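Local coordinates for phage tail sheath protein (Desulfitobacterium hafniense, PDB 3HXL) that probably forms a building block of the contractile sheath around a phage-type tail, at residues N201-P206 / A214-F219; N377-E382 / V416-Y421. All coordinates share one frame; numbering follows the deposited sequence.

Contact 1 of 2, residues N201-P206 / A214-F219; sequences NTIALP and ATFTAF
Leu205 lays its methyl CD2 over one face of the Phe216 ring, a CH-pi contact in which the carbon stands 3.8 Å from the ring centroid and 12° off the normal. The second methyl, CD1, reaches the far end of the ring, 4.0 Å from Phe216 CZ, and Leu205 CB lies 3.9 Å from Phe216 CD1, so much of the leucine rests on the aromatic surface. With CG anti to the backbone N (chi1 175°), both methyls are brought onto the Phe216 ring.

The isoleucine contacts are plain apolar ones, at a ring edge and obliquely, not over a face. Ile203 divides its branches between two rings one helical turn apart: CG2 meets the edge of Phe216, 3.8 Å from CE1, while CD1 approaches Phe219 obliquely, 3.7 Å from CE2. A beta-branched residue suits the strand and offers two separate arms here, and phenylalanine bridges the gap from helix to strand with a broad apolar surface. Tyr188, Tyr191 and Leu192 of helix 185-195 add to the same apolar layer.

Strand 202-204 and helix 210-227 open a beta-alpha-beta unit that returns through strand 232-236, within the subtilisin-like domain. No hydrogen bond joins the two segments; burial of four apolar side chains and the fit of methyls to rings account for this helix-on-sheet contact.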
loop_
_atom_site.group_PDB
_atom_site.type_symbol
_atom_site.label_atom_id
_atom_site.label_comp_id
_atom_site.label_asym_id
_atom_site.label_seq_id
_atom_site.Cartn_x
_atom_site.Cartn_y
_atom_site.Cartn_z
ATOM N N ASN A 201 -5.224 -4.005 0.402
ATOM C CA ASN A 201 -6.503 -3.340 0.208
ATOM C C ASN A 201 -6.447 -2.306 -0.895
ATOM O O ASN A 201 -7.329 -2.245 -1.746
ATOM C CB ASN A 201 -6.938 -2.641 1.504
ATOM C CG ASN A 201 -7.095 -3.604 2.652
ATOM O OD1 ASN A 201 -7.993 -4.441 2.651
ATOM N ND2 ASN A 201 -6.215 -3.502 3.631
ATOM N N THR A 202 -5.399 -1.497 -0.876
ATOM C CA THR A 202 -5.273 -0.433 -1.854
ATOM C C THR A 202 -3.884 -0.275 -2.448
ATOM O O THR A 202 -2.874 -0.615 -1.825
ATOM C CB THR A 202 -5.655 0.906 -1.226
ATOM O OG1 THR A 202 -4.613 1.318 -0.335
ATOM C CG2 THR A 202 -6.946 0.767 -0.435
ATOM N N ILE A 203 -3.845 0.260 -3.662
ATOM C CA ILE A 203 -2.590 0.513 -4.353
ATOM C C ILE A 203 -2.545 1.983 -4.750
ATOM O O ILE A 203 -3.555 2.548 -5.154
ATOM C CB ILE A 203 -2.469 -0.322 -5.644
ATOM C CG1 ILE A 203 -2.205 -1.789 -5.299
ATOM C CG2 ILE A 203 -1.362 0.250 -6.519
ATOM C CD1 ILE A 203 -2.339 -2.732 -6.495
ATOM N N ALA A 204 -1.380 2.604 -4.619
ATOM C CA ALA A 204 -1.227 3.991 -5.019
ATOM C C ALA A 204 -0.295 4.020 -6.218
ATOM O O ALA A 204 0.708 3.303 -6.248
ATOM C CB ALA A 204 -0.630 4.825 -3.882
ATOM N N LEU A 205 -0.642 4.820 -7.221
ATOM C CA LEU A 205 0.214 4.976 -8.395
ATOM C C LEU A 205 0.561 6.462 -8.455
ATOM O O LEU A 205 -0.191 7.259 -9.001
ATOM C CB LEU A 205 -0.507 4.545 -9.685
ATOM C CG LEU A 205 0.279 4.795 -10.981
ATOM C CD1 LEU A 205 1.653 4.124 -10.897
ATOM C CD2 LEU A 205 -0.498 4.261 -12.174
ATOM N N PRO A 206 1.695 6.857 -7.855
ATOM C CA PRO A 206 2.141 8.254 -7.839
ATOM C C PRO A 206 2.865 8.597 -9.140
ATOM O O PRO A 206 4.035 8.982 -9.136
ATOM C CB PRO A 206 3.067 8.291 -6.628
ATOM C CG PRO A 206 3.735 6.960 -6.711
ATOM C CD PRO A 206 2.558 6.026 -6.992
ATOM N N ALA A 214 -4.150 3.435 -17.222
ATOM C CA ALA A 214 -5.085 2.552 -17.906
ATOM C C ALA A 214 -4.826 1.114 -17.495
ATOM O O ALA A 214 -5.758 0.353 -17.235
ATOM C CB ALA A 214 -4.942 2.706 -19.423
ATOM N N THR A 215 -3.555 0.744 -17.428
ATOM C CA THR A 215 -3.176 -0.607 -17.037
ATOM C C THR A 215 -3.613 -0.897 -15.601
ATOM O O THR A 215 -4.163 -1.963 -15.322
ATOM C CB THR A 215 -1.653 -0.812 -17.175
ATOM O OG1 THR A 215 -1.296 -0.796 -18.565
ATOM C CG2 THR A 215 -1.228 -2.140 -16.568
ATOM N N PHE A 216 -3.380 0.045 -14.692
ATOM C CA PHE A 216 -3.786 -0.165 -13.310
ATOM C C PHE A 216 -5.304 -0.268 -13.203
ATOM O O PHE A 216 -5.822 -1.032 -12.390
ATOM C CB PHE A 216 -3.250 0.956 -12.403
ATOM C CG PHE A 216 -1.835 0.731 -11.939
ATOM C CD1 PHE A 216 -1.508 0.833 -10.583
ATOM C CD2 PHE A 216 -0.830 0.391 -12.847
ATOM C CE1 PHE A 216 -0.201 0.603 -10.143
ATOM C CE2 PHE A 216 0.474 0.158 -12.416
ATOM C CZ PHE A 216 0.793 0.260 -11.055
ATOM N N THR A 217 -6.013 0.486 -14.040
ATOM C CA THR A 217 -7.478 0.452 -14.043
ATOM C C THR A 217 -7.946 -0.936 -14.475
ATOM O O THR A 217 -8.852 -1.505 -13.869
ATOM C CB THR A 217 -8.061 1.526 -14.994
ATOM O OG1 THR A 217 -7.695 2.829 -14.521
ATOM C CG2 THR A 217 -9.586 1.431 -15.050
ATOM N N ALA A 218 -7.320 -1.486 -15.515
ATOM C CA ALA A 218 -7.680 -2.814 -15.993
ATOM C C ALA A 218 -7.342 -3.848 -14.921
ATOM O O ALA A 218 -8.099 -4.794 -14.682
ATOM C CB ALA A 218 -6.930 -3.137 -17.295
ATOM N N PHE A 219 -6.192 -3.661 -14.282
ATOM C CA PHE A 219 -5.730 -4.550 -13.223
ATOM C C PHE A 219 -6.790 -4.628 -12.125
ATOM O O PHE A 219 -7.157 -5.715 -11.679
ATOM C CB PHE A 219 -4.414 -4.019 -12.644
ATOM C CG PHE A 219 -3.862 -4.843 -11.514
ATOM C CD1 PHE A 219 -3.236 -6.060 -11.759
ATOM C CD2 PHE A 219 -3.966 -4.393 -10.195
ATOM C CE1 PHE A 219 -2.718 -6.821 -10.710
ATOM C CE2 PHE A 219 -3.453 -5.145 -9.140
ATOM C CZ PHE A 219 -2.827 -6.361 -9.394
#

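Contact 2 of 2, residues N377-E382 / V416-Y421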
loop_
_atom_site.group_PDB
_atom_site.type_symbol
_atom_site.label_atom_id
_atom_site.label_comp_id
_atom_site.label_asym_id
_atom_site.label_seq_id
_atom_site.Cartn_x
_atom_site.Cartn_y
_atom_site.Cartn_z
ATOM N N ASN A 377 -28.532 -24.424 6.782
ATOM C CA ASN A 377 -28.996 -23.712 7.965
ATOM C C ASN A 377 -27.819 -23.145 8.745
ATOM O O ASN A 377 -27.858 -22.007 9.208
ATOM C CB ASN A 377 -29.809 -24.652 8.862
ATOM C CG ASN A 377 -31.233 -24.844 8.372
ATOM O OD1 ASN A 377 -31.976 -25.676 8.900
ATOM N ND2 ASN A 377 -31.624 -24.070 7.365
ATOM N N LEU A 378 -26.766 -23.945 8.882
ATOM C CA LEU A 378 -25.583 -23.520 9.619
ATOM C C LEU A 378 -24.876 -22.360 8.925
ATOM O O LEU A 378 -24.387 -21.434 9.578
ATOM C CB LEU A 378 -24.619 -24.697 9.780
ATOM C CG LEU A 378 -23.410 -24.473 10.690
ATOM C CD1 LEU A 378 -23.863 -24.018 12.073
ATOM C CD2 LEU A 378 -22.616 -25.761 10.783
ATOM N N LEU A 379 -24.825 -22.419 7.600
ATOM C CA LEU A 379 -24.188 -21.375 6.812
ATOM C C LEU A 379 -25.005 -20.093 6.964
ATOM O O LEU A 379 -24.456 -18.997 7.097
ATOM C CB LEU A 379 -24.141 -21.797 5.345
ATOM C CG LEU A 379 -22.970 -21.278 4.512
ATOM C CD1 LEU A 379 -23.052 -21.866 3.113
ATOM C CD2 LEU A 379 -23.001 -19.763 4.463
ATOM N N LYS A 380 -26.323 -20.247 6.944
ATOM C CA LYS A 380 -27.239 -19.125 7.083
ATOM C C LYS A 380 -27.047 -18.442 8.432
ATOM O O LYS A 380 -27.041 -17.211 8.527
ATOM C CB LYS A 380 -28.682 -19.616 6.952
ATOM C CG LYS A 380 -29.740 -18.539 7.133
ATOM C CD LYS A 380 -31.131 -19.112 6.919
ATOM C CE LYS A 380 -32.199 -18.041 7.026
ATOM N NZ LYS A 380 -33.555 -18.592 6.757
ATOM N N SER A 381 -26.891 -19.250 9.476
ATOM C CA SER A 381 -26.701 -18.732 10.826
ATOM C C SER A 381 -25.402 -17.942 10.940
ATOM O O SER A 381 -25.360 -16.887 11.574
ATOM C CB SER A 381 -26.687 -19.884 11.836
ATOM O OG SER A 381 -26.356 -19.418 13.135
ATOM N N GLU A 382 -24.338 -18.452 10.330
ATOM C CA GLU A 382 -23.057 -17.767 10.398
ATOM C C GLU A 382 -23.083 -16.437 9.649
ATOM O O GLU A 382 -22.430 -15.478 10.057
ATOM C CB GLU A 382 -21.944 -18.666 9.856
ATOM C CG GLU A 382 -21.711 -19.909 10.708
ATOM C CD GLU A 382 -21.384 -19.577 12.159
ATOM O OE1 GLU A 382 -20.306 -18.995 12.409
ATOM O OE2 GLU A 382 -22.209 -19.893 13.045
ATOM N N VAL A 416 -24.645 -24.151 -3.451
ATOM C CA VAL A 416 -25.405 -23.447 -2.426
ATOM C C VAL A 416 -25.524 -21.973 -2.800
ATOM O O VAL A 416 -24.536 -21.328 -3.141
ATOM C CB VAL A 416 -24.720 -23.556 -1.049
ATOM C CG1 VAL A 416 -25.539 -22.818 -0.003
ATOM C CG2 VAL A 416 -24.558 -25.020 -0.664
ATOM N N TYR A 417 -26.744 -21.450 -2.738
ATOM C CA TYR A 417 -26.997 -20.059 -3.069
ATOM C C TYR A 417 -27.484 -19.286 -1.850
ATOM O O TYR A 417 -28.384 -19.727 -1.135
ATOM C CB TYR A 417 -28.026 -19.972 -4.199
ATOM C CG TYR A 417 -27.468 -20.347 -5.555
ATOM C CD1 TYR A 417 -26.741 -19.424 -6.311
ATOM C CD2 TYR A 417 -27.638 -21.634 -6.074
ATOM C CE1 TYR A 417 -26.195 -19.770 -7.548
ATOM C CE2 TYR A 417 -27.093 -21.991 -7.313
ATOM C CZ TYR A 417 -26.373 -21.053 -8.042
ATOM O OH TYR A 417 -25.826 -21.393 -9.259
ATOM N N ILE A 418 -26.873 -18.130 -1.617
ATOM C CA ILE A 418 -27.244 -17.287 -0.492
ATOM C C ILE A 418 -27.690 -15.926 -1.000
ATOM O O ILE A 418 -26.990 -15.291 -1.783
ATOM C CB ILE A 418 -26.060 -17.080 0.455
ATOM C CG1 ILE A 418 -25.471 -18.434 0.847
ATOM C CG2 ILE A 418 -26.512 -16.308 1.689
ATOM C CD1 ILE A 418 -24.217 -18.327 1.672
ATOM N N GLU A 419 -28.864 -15.488 -0.560
ATOM C CA GLU A 419 -29.395 -14.190 -0.960
ATOM C C GLU A 419 -29.607 -13.341 0.287
ATOM O O GLU A 419 -30.161 -13.811 1.279
ATOM C CB GLU A 419 -30.726 -14.357 -1.700
ATOM C CG GLU A 419 -30.611 -14.982 -3.086
ATOM C CD GLU A 419 -31.928 -14.958 -3.847
ATOM O OE1 GLU A 419 -32.892 -15.607 -3.394
ATOM O OE2 GLU A 419 -31.999 -14.284 -4.894
ATOM N N ALA A 420 -29.164 -12.088 0.239
ATOM C CA ALA A 420 -29.320 -11.204 1.384
ATOM C C ALA A 420 -29.490 -9.752 0.967
ATOM O O ALA A 420 -29.210 -9.377 -0.172
ATOM C CB ALA A 420 -28.111 -11.330 2.298
ATOM N N TYR A 421 -29.963 -8.942 1.904
ATOM C CA TYR A 421 -30.118 -7.516 1.672
ATOM C C TYR A 421 -29.288 -6.806 2.711
ATOM O O TYR A 421 -29.428 -7.053 3.907
ATOM C CB TYR A 421 -31.574 -7.077 1.796
ATOM C CG TYR A 421 -32.378 -7.341 0.554
ATOM C CD1 TYR A 421 -31.976 -6.829 -0.680
ATOM C CD2 TYR A 421 -33.542 -8.108 0.607
ATOM C CE1 TYR A 421 -32.712 -7.076 -1.832
ATOM C CE2 TYR A 421 -34.285 -8.360 -0.539
ATOM C CZ TYR A 421 -33.864 -7.842 -1.753
ATOM O OH TYR A 421 -34.598 -8.089 -2.888
#
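The turn of helix 373-392 that carries Leu379 lies over strand 415-422 at Val416 and Ile418, and each backbone is bonded within its own element. Ser381 N bonds to Asn377 O at 2.9 Å along the helix, while the strand, central in a three-stranded antiparallel sheet, pairs with 405-408 on one side and 431-438 on the other. No hydrogen bond crosses between the two segments. Val416 and Ile418, two residues apart in an extended strand, present their side chains to the same helix.

One leucine serves both. Its methyl CD1 lies 4.1 Å from Val416 CG1, the two side chains sliding past each other in opposite directions, and 4.0 Å from Ile418 CD1. Its other methyl, CD2, meets Ile418 CD1 at 3.4 Å, closer than usual van der Waals contact, so the packing is tight where the ends of these side chains meet. Ile418 CG1 is anti to the carbonyl carbon (chi1 -52°), which carries CD1 out from the strand against the two leucine methyls, chiefly CD2. Beta-branched valine and isoleucine suit the extended backbone, and the forked leucine can touch both from a helix.

Phe361 of helix 344-364 touches both Leu379 and Ile418, and Val407 covers Val416 and Ile418 from the neighbouring strand. The contact seats a helix on the face of a small sheet in the C-terminal domain; its chemistry is wholly apolar, so exclusion of water and close fit hold it without directional bonds.

How the contacts relate
Both contacts are buried and apolar, and each sets a helix against a strand, but they share no element. Contact 1 lies nearer the middle of the chain, in the subtilisin-like domain, and joins consecutive elements of a beta-alpha-beta unit on a mixed sheet; contact 2 belongs to the C-terminal domain and brings together elements more distant in sequence, beside an antiparallel sheet. Their centres are 33 Å apart and their nearest atoms about 20 Å, so neither touches the other. The chemistry differs too: aromatic rings and a CH-pi contact mark 201-206 / 214-219, whereas 377-382 / 416-421 is purely aliphatic, smaller in buried area and centred on a single leucine.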